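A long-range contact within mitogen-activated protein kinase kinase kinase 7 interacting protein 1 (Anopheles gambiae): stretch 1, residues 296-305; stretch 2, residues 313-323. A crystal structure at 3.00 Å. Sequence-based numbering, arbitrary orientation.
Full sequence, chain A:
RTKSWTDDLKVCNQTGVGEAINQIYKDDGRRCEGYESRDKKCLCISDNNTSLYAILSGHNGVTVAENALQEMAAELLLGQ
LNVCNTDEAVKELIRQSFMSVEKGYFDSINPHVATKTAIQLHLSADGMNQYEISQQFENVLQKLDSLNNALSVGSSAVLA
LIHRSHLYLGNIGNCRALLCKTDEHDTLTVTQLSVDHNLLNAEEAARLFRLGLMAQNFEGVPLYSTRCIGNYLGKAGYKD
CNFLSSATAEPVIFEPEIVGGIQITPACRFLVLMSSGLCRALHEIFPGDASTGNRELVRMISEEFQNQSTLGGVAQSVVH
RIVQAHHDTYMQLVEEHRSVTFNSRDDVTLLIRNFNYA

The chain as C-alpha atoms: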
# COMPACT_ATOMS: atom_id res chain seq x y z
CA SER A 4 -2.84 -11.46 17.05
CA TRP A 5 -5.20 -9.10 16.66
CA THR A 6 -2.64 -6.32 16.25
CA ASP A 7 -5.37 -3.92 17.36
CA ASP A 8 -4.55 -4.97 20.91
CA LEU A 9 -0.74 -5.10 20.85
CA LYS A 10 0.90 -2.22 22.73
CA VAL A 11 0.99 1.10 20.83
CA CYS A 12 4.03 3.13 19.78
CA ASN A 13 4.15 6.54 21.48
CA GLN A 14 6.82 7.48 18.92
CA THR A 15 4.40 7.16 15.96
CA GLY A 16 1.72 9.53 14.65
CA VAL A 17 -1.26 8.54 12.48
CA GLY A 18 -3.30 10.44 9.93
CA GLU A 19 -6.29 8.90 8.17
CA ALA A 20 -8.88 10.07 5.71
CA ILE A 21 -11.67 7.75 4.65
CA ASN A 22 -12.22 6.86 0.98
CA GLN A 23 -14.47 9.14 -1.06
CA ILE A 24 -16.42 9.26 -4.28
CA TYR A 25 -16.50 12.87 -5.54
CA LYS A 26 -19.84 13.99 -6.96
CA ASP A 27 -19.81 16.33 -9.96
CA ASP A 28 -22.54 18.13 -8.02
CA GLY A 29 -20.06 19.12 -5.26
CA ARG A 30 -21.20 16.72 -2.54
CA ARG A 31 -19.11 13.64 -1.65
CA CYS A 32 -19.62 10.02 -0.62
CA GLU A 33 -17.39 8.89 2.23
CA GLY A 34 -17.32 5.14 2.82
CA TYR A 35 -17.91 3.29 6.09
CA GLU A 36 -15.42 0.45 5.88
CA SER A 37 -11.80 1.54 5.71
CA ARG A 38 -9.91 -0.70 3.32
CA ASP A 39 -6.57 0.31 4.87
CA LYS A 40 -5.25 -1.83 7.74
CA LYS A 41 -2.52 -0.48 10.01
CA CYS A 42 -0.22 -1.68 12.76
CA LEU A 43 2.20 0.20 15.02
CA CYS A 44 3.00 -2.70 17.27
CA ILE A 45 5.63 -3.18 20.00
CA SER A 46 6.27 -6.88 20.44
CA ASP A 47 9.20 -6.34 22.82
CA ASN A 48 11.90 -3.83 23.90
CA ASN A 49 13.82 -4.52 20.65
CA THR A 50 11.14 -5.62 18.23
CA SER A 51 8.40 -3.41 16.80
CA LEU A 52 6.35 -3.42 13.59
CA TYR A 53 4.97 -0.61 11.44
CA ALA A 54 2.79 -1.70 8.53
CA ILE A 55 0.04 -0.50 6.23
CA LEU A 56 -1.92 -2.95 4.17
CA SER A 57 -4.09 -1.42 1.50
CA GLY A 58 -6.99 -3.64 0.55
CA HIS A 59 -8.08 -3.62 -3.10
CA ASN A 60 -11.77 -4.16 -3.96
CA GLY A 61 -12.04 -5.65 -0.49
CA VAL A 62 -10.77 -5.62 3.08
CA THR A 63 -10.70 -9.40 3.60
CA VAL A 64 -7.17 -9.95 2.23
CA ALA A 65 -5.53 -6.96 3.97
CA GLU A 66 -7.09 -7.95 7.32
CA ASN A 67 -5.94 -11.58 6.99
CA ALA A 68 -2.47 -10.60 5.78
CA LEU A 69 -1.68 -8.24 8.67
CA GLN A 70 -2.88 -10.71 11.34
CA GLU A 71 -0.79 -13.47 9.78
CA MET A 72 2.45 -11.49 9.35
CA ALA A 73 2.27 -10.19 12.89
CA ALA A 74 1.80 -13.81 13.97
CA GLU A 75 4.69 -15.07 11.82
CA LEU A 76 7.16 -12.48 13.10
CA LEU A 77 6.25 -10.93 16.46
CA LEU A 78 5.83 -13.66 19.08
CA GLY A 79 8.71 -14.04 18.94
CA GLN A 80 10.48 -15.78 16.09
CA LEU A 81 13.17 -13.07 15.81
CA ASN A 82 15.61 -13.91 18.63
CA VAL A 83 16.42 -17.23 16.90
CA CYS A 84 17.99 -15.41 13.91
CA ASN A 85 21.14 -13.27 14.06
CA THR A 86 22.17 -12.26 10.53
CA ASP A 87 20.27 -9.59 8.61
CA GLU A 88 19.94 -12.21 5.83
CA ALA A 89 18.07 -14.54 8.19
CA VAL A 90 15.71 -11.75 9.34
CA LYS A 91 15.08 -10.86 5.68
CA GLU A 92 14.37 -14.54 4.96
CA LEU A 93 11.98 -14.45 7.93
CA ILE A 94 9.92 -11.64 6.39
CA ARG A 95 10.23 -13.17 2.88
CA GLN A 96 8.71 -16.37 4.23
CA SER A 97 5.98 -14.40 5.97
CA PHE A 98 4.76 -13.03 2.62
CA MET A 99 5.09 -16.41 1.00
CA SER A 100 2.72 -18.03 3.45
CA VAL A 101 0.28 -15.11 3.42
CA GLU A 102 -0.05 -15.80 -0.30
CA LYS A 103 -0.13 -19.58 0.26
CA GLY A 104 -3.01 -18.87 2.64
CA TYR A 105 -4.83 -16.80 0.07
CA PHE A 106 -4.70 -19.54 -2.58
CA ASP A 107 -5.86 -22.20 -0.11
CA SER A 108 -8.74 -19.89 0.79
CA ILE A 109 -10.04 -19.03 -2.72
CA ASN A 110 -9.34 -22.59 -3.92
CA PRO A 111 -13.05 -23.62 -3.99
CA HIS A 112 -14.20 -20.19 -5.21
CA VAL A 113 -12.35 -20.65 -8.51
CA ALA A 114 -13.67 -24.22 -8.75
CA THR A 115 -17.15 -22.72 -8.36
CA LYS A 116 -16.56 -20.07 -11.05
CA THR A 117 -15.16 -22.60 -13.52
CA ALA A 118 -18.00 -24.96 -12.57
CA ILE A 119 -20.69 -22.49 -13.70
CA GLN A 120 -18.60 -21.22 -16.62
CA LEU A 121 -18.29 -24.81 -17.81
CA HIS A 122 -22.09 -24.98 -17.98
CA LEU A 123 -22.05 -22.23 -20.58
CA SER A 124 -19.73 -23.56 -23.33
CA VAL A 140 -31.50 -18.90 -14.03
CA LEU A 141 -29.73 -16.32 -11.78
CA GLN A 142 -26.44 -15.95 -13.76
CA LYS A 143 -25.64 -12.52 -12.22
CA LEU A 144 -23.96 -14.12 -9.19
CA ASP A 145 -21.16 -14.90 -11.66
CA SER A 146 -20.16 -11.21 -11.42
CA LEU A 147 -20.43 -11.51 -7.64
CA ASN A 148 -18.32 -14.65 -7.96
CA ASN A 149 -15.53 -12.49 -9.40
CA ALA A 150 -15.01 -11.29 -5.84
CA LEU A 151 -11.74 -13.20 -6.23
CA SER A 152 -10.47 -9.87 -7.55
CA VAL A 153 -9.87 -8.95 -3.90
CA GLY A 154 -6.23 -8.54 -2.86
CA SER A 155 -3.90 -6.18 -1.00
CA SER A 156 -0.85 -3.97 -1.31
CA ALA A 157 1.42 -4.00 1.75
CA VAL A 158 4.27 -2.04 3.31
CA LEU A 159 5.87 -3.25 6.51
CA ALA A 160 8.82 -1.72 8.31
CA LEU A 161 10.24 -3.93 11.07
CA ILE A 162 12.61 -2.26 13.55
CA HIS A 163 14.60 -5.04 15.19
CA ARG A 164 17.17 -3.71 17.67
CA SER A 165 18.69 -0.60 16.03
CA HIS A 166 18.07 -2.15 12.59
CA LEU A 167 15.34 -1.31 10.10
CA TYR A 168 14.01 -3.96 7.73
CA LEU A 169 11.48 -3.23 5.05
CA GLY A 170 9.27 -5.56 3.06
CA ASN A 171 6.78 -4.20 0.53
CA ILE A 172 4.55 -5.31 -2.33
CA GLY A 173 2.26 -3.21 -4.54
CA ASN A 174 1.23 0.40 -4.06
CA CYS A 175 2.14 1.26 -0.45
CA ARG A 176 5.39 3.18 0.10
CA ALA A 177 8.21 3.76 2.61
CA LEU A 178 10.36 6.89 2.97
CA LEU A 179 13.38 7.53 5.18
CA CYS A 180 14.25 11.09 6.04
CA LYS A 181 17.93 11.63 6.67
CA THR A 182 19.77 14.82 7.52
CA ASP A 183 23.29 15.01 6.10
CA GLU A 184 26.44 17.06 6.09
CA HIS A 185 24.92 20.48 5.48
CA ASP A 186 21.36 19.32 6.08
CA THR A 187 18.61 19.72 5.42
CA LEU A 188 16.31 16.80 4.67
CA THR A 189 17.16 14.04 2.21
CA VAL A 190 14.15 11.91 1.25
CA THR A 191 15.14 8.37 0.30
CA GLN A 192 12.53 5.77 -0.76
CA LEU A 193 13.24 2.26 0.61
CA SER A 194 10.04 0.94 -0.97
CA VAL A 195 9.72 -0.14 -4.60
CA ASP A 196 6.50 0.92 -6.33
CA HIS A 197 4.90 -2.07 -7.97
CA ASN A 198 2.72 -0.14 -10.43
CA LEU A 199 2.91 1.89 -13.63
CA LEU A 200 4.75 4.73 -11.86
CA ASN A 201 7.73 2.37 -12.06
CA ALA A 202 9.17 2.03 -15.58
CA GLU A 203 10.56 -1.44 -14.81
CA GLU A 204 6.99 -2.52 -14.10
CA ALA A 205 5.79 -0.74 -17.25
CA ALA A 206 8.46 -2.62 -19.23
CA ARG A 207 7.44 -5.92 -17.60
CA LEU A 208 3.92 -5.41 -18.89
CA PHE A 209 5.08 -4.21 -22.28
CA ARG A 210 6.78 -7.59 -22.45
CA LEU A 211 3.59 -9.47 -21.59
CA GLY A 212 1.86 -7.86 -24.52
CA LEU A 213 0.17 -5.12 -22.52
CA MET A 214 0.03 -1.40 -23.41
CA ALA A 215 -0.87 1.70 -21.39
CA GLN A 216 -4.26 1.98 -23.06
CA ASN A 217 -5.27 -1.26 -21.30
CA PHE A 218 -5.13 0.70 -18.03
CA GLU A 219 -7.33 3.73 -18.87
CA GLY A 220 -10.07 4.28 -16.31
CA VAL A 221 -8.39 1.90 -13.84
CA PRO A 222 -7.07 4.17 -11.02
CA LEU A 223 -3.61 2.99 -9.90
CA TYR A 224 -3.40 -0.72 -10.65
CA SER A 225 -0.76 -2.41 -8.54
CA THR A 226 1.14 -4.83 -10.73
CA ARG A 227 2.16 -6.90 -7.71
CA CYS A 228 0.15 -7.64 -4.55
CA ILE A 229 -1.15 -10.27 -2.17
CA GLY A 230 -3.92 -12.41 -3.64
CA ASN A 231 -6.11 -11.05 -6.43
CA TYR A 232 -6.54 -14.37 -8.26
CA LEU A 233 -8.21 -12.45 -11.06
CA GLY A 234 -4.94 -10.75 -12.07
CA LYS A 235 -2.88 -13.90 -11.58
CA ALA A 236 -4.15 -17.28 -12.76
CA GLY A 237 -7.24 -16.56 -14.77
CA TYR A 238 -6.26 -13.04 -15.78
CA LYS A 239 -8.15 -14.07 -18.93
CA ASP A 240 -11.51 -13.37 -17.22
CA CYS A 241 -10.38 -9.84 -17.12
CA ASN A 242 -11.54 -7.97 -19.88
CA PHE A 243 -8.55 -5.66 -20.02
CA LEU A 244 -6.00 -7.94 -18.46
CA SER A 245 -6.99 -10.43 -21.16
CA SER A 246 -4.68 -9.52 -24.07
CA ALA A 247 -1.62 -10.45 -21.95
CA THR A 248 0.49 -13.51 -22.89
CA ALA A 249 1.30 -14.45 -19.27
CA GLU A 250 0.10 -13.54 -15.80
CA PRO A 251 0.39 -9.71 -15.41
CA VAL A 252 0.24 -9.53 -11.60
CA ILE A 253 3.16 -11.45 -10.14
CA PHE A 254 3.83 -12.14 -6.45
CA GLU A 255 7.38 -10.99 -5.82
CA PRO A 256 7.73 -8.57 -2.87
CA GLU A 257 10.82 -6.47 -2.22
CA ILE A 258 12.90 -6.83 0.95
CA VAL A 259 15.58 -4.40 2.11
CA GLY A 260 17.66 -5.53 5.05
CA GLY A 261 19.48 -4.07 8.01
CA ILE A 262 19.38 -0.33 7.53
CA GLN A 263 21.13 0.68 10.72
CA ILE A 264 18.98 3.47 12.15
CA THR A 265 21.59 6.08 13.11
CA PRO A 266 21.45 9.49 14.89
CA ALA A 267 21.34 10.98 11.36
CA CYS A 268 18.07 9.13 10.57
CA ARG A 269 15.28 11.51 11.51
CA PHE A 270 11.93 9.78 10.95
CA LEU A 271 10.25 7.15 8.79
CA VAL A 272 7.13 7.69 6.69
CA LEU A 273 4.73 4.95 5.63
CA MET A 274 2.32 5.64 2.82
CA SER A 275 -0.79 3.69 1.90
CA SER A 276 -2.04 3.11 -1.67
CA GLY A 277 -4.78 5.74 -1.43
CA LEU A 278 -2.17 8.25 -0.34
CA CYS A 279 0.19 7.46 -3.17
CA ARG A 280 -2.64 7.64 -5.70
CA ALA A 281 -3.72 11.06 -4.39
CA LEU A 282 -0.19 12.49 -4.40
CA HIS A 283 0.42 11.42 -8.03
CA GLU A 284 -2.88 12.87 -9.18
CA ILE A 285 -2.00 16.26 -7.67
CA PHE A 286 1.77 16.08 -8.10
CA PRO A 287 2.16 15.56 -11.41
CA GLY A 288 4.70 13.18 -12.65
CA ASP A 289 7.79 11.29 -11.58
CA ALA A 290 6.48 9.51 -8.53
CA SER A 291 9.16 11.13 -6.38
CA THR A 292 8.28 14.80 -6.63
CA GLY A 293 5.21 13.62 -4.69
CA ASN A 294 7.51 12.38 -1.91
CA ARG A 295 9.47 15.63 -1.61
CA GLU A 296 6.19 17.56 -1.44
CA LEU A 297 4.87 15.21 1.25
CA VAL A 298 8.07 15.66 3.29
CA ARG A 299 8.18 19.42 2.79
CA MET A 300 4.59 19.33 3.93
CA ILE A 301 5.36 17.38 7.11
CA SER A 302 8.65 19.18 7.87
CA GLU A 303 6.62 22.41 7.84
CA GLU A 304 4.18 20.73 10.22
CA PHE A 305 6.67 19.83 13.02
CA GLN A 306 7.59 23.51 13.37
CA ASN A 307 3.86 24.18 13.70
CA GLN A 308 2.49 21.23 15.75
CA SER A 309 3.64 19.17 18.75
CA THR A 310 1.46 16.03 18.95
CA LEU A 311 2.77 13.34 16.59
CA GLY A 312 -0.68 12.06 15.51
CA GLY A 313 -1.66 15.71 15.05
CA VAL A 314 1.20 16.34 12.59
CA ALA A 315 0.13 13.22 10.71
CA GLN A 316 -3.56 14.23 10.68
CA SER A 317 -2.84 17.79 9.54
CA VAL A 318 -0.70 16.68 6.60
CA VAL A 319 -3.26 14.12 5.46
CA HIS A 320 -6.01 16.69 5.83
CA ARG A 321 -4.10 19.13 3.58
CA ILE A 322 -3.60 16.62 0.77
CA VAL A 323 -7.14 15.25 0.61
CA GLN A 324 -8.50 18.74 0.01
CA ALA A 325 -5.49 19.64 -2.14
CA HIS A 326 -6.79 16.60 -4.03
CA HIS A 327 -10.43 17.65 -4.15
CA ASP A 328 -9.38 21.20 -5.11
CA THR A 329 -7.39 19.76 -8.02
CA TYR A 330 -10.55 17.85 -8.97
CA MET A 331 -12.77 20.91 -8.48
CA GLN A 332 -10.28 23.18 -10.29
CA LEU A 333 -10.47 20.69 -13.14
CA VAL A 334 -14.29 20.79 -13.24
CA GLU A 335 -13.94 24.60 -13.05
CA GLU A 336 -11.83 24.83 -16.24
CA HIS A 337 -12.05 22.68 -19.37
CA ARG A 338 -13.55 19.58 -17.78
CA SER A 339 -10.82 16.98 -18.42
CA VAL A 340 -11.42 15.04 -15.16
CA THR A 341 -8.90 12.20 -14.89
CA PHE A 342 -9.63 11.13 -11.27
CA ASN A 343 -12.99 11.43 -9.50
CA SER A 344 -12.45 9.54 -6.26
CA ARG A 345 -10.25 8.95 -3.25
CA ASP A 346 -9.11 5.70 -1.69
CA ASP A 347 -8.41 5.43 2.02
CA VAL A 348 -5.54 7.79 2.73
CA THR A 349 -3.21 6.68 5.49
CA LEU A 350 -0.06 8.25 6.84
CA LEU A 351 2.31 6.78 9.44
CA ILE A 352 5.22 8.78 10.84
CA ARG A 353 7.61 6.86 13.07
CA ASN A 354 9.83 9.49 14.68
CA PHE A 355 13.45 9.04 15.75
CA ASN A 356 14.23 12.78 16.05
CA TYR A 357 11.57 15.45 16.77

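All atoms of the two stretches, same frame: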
# COMPACT_ATOMS: atom_id res chain seq x y z
N GLU A 296 7.27 16.65 -1.81
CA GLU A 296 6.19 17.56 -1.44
C GLU A 296 5.41 17.07 -0.22
O GLU A 296 4.80 17.87 0.48
CB GLU A 296 5.25 17.83 -2.62
CG GLU A 296 5.81 18.82 -3.65
CD GLU A 296 6.16 20.19 -3.06
OE1 GLU A 296 5.34 20.78 -2.32
OE2 GLU A 296 7.27 20.69 -3.34
N LEU A 297 5.44 15.76 0.03
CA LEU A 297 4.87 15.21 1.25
C LEU A 297 5.77 15.52 2.44
O LEU A 297 5.29 15.87 3.51
CB LEU A 297 4.68 13.70 1.11
CG LEU A 297 4.20 12.90 2.33
CD1 LEU A 297 2.74 13.16 2.64
CD2 LEU A 297 4.42 11.42 2.09
N VAL A 298 7.08 15.40 2.24
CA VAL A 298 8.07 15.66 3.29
C VAL A 298 8.48 17.13 3.47
O VAL A 298 9.19 17.46 4.43
CB VAL A 298 9.43 15.03 2.94
CG1 VAL A 298 10.51 15.46 3.93
CG2 VAL A 298 9.31 13.52 2.91
N ARG A 299 8.14 17.99 2.52
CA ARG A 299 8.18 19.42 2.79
C ARG A 299 7.04 19.49 3.77
O ARG A 299 7.21 19.82 4.93
CB ARG A 299 7.75 20.04 1.45
CG ARG A 299 7.69 21.56 1.42
CD ARG A 299 8.97 22.18 0.91
NE ARG A 299 8.78 23.57 0.53
CZ ARG A 299 9.48 24.59 1.04
NH1 ARG A 299 10.42 24.38 1.94
NH2 ARG A 299 9.23 25.82 0.63
N MET A 300 5.87 19.12 3.27
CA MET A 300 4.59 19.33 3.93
C MET A 300 4.62 18.93 5.40
O MET A 300 4.09 19.66 6.25
CB MET A 300 3.50 18.57 3.19
CG MET A 300 2.09 19.06 3.43
SD MET A 300 1.08 19.01 1.93
CE MET A 300 1.62 17.50 1.13
N ILE A 301 5.25 17.80 5.72
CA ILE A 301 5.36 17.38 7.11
C ILE A 301 6.43 18.17 7.87
O ILE A 301 6.22 18.53 9.02
CB ILE A 301 5.56 15.85 7.30
CG1 ILE A 301 6.93 15.38 6.81
CG2 ILE A 301 4.43 15.05 6.63
CD1 ILE A 301 7.03 13.86 6.64
N SER A 302 7.55 18.45 7.22
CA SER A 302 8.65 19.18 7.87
C SER A 302 8.24 20.61 8.21
O SER A 302 8.83 21.23 9.09
CB SER A 302 9.92 19.18 7.02
OG SER A 302 9.87 20.16 6.00
N GLU A 303 7.23 21.12 7.50
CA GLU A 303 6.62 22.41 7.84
C GLU A 303 5.67 22.24 9.02
O GLU A 303 5.42 23.19 9.77
CB GLU A 303 5.89 23.01 6.64
CG GLU A 303 6.81 23.67 5.62
CD GLU A 303 6.07 24.22 4.41
OE1 GLU A 303 6.44 25.32 3.94
OE2 GLU A 303 5.13 23.57 3.91
N GLU A 304 5.16 21.02 9.18
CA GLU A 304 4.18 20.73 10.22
C GLU A 304 4.77 20.51 11.62
O GLU A 304 4.11 20.82 12.62
CB GLU A 304 3.29 19.55 9.80
CG GLU A 304 1.91 19.52 10.46
CD GLU A 304 1.08 20.75 10.14
OE1 GLU A 304 0.63 21.42 11.09
OE2 GLU A 304 0.89 21.05 8.94
N PHE A 305 6.01 19.99 11.71
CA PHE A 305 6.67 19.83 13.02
C PHE A 305 7.45 21.06 13.53
O PHE A 305 8.18 20.99 14.52
CB PHE A 305 7.40 18.47 13.21
CG PHE A 305 8.69 18.28 12.40
CD1 PHE A 305 9.25 16.99 12.30
CD2 PHE A 305 9.35 19.34 11.77
CE1 PHE A 305 10.44 16.77 11.58
CE2 PHE A 305 10.54 19.13 11.04
CZ PHE A 305 11.08 17.84 10.95
N GLY A 313 -1.15 14.43 15.54
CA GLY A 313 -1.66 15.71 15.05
C GLY A 313 -0.95 16.17 13.79
O GLY A 313 -1.60 16.61 12.84
N VAL A 314 0.38 16.09 13.78
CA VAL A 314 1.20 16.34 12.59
C VAL A 314 0.75 15.46 11.43
O VAL A 314 0.57 15.94 10.31
CB VAL A 314 2.71 16.08 12.87
CG1 VAL A 314 3.52 15.99 11.57
CG2 VAL A 314 3.29 17.16 13.77
N ALA A 315 0.58 14.17 11.71
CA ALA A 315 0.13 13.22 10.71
C ALA A 315 -1.27 13.55 10.20
O ALA A 315 -1.52 13.48 9.00
CB ALA A 315 0.20 11.82 11.25
N GLN A 316 -2.19 13.91 11.09
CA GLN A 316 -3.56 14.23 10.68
C GLN A 316 -3.73 15.56 9.97
O GLN A 316 -4.70 15.76 9.24
CB GLN A 316 -4.54 14.14 11.86
CG GLN A 316 -5.31 12.82 11.93
CD GLN A 316 -6.19 12.55 10.71
OE1 GLN A 316 -6.18 13.29 9.73
NE2 GLN A 316 -6.97 11.47 10.78
N SER A 317 -2.79 16.48 10.18
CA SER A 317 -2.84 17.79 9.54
C SER A 317 -2.35 17.67 8.10
O SER A 317 -2.92 18.27 7.18
CB SER A 317 -2.01 18.80 10.33
OG SER A 317 -2.39 20.13 10.03
N VAL A 318 -1.30 16.88 7.91
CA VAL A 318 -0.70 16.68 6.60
C VAL A 318 -1.67 15.94 5.68
O VAL A 318 -1.90 16.36 4.55
CB VAL A 318 0.63 15.93 6.71
CG1 VAL A 318 1.09 15.44 5.34
CG2 VAL A 318 1.68 16.84 7.34
N VAL A 319 -2.24 14.85 6.19
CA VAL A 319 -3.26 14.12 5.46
C VAL A 319 -4.39 15.07 5.09
O VAL A 319 -4.79 15.15 3.93
CB VAL A 319 -3.79 12.92 6.27
CG1 VAL A 319 -5.15 12.47 5.76
CG2 VAL A 319 -2.80 11.79 6.19
N HIS A 320 -4.87 15.82 6.07
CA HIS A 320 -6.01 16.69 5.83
C HIS A 320 -5.74 17.76 4.76
O HIS A 320 -6.66 18.14 4.03
CB HIS A 320 -6.51 17.31 7.13
CG HIS A 320 -7.82 18.02 6.99
ND1 HIS A 320 -8.06 19.27 7.53
CD2 HIS A 320 -8.96 17.66 6.34
CE1 HIS A 320 -9.29 19.64 7.24
NE2 HIS A 320 -9.86 18.69 6.51
N ARG A 321 -4.49 18.21 4.65
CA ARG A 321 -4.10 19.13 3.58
C ARG A 321 -4.32 18.46 2.23
O ARG A 321 -5.09 18.94 1.41
CB ARG A 321 -2.63 19.52 3.69
CG ARG A 321 -2.29 20.54 4.75
CD ARG A 321 -1.20 21.43 4.20
NE ARG A 321 -0.08 21.60 5.12
CZ ARG A 321 1.06 22.22 4.81
NH1 ARG A 321 1.24 22.73 3.60
NH2 ARG A 321 2.02 22.33 5.72
N ILE A 322 -3.63 17.33 2.04
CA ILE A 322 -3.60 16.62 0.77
C ILE A 322 -4.98 16.31 0.23
O ILE A 322 -5.27 16.60 -0.92
CB ILE A 322 -2.84 15.30 0.89
CG1 ILE A 322 -1.38 15.54 1.22
CG2 ILE A 322 -2.95 14.51 -0.39
CD1 ILE A 322 -0.68 14.30 1.74
N VAL A 323 -5.82 15.71 1.06
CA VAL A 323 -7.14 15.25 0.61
C VAL A 323 -8.00 16.36 0.02
O VAL A 323 -8.81 16.12 -0.89
CB VAL A 323 -7.91 14.53 1.73
CG1 VAL A 323 -7.17 13.29 2.17
CG2 VAL A 323 -8.14 15.46 2.92

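Both stretches are helical where they meet. The first begins earlier in the chain, and in it Phe305 N bonds to Ile301 O at 3.1 Å; the second is helical throughout 313-323 and continues beyond it. Their axes approach to 9.5 Å, and their N-to-C directions differ by 134°, so the helices run roughly against each other but splayed well away from strict antiparallel. The register follows: Glu304 CA lies 5.8 Å from Val314 CA, and Ile301 CA lies 6.1 Å from Val318 CA, so advancing along one helix means retreating along the other. No clear hydrogen bond joins the two; 545 Å² of surface, summed over both sides, is buried by side-chain packing and charge pairing.

Two side chains act as knobs. Val318 sits among Leu297, Met300, Ile301 and Glu304, residues at steps of three, one and three, which lie along one side of the helix. Its CG2 comes within 3.4 Å of Ile301 CG2, a tight methyl contact, while its CG1 lies 3.9 Å from Leu297 CD1. In the reciprocal arrangement, Glu304 enters the hole formed by Val314, Ser317, Val318 and Arg321. Its aliphatic portion serves as packing surface, with Glu304 CB 4.0 Å from both Val314 CG1 and Val318 CG2, and its carboxylate extends to polar partners: Glu304 OE1 is 3.5 Å from Ser317 OG.

The apolar contact continues toward the start of the first stretch and the end of the second, as the opposed directions require. Leu297 points its CA-to-CB bond sideways, but its t, p rotamer brings CD1 to 3.7 Å from Ile322 CD1. Met300 reaches the same isoleucine, with CE 3.6 Å from Ile322 CG1. At the other end Phe305 adds little: its CB stands 4.3 Å from Val314 CG2 while the end of its side chain leads away.

Arg321, exposed but with its CA-to-CB bond directed toward the first stretch, supplies the electrostatic component. Its NH2 forms long salt bridges with Glu304 OE2 at 3.6 Å and Glu303 OE2 at 3.8 Å; these separations favor charge attraction without indicating close ion pairing. Both carboxylate oxygens lie at the guanidinium edge, near its plane, where the N-H groups are directed. One face is covered instead by Met300, whose CG is 3.6 Å from Arg321 CZ, an apolar contact suited to the flat surface of the group. Met300 O also lies 3.4 Å from Arg321 NH2, but the poor angle excludes a hydrogen bond.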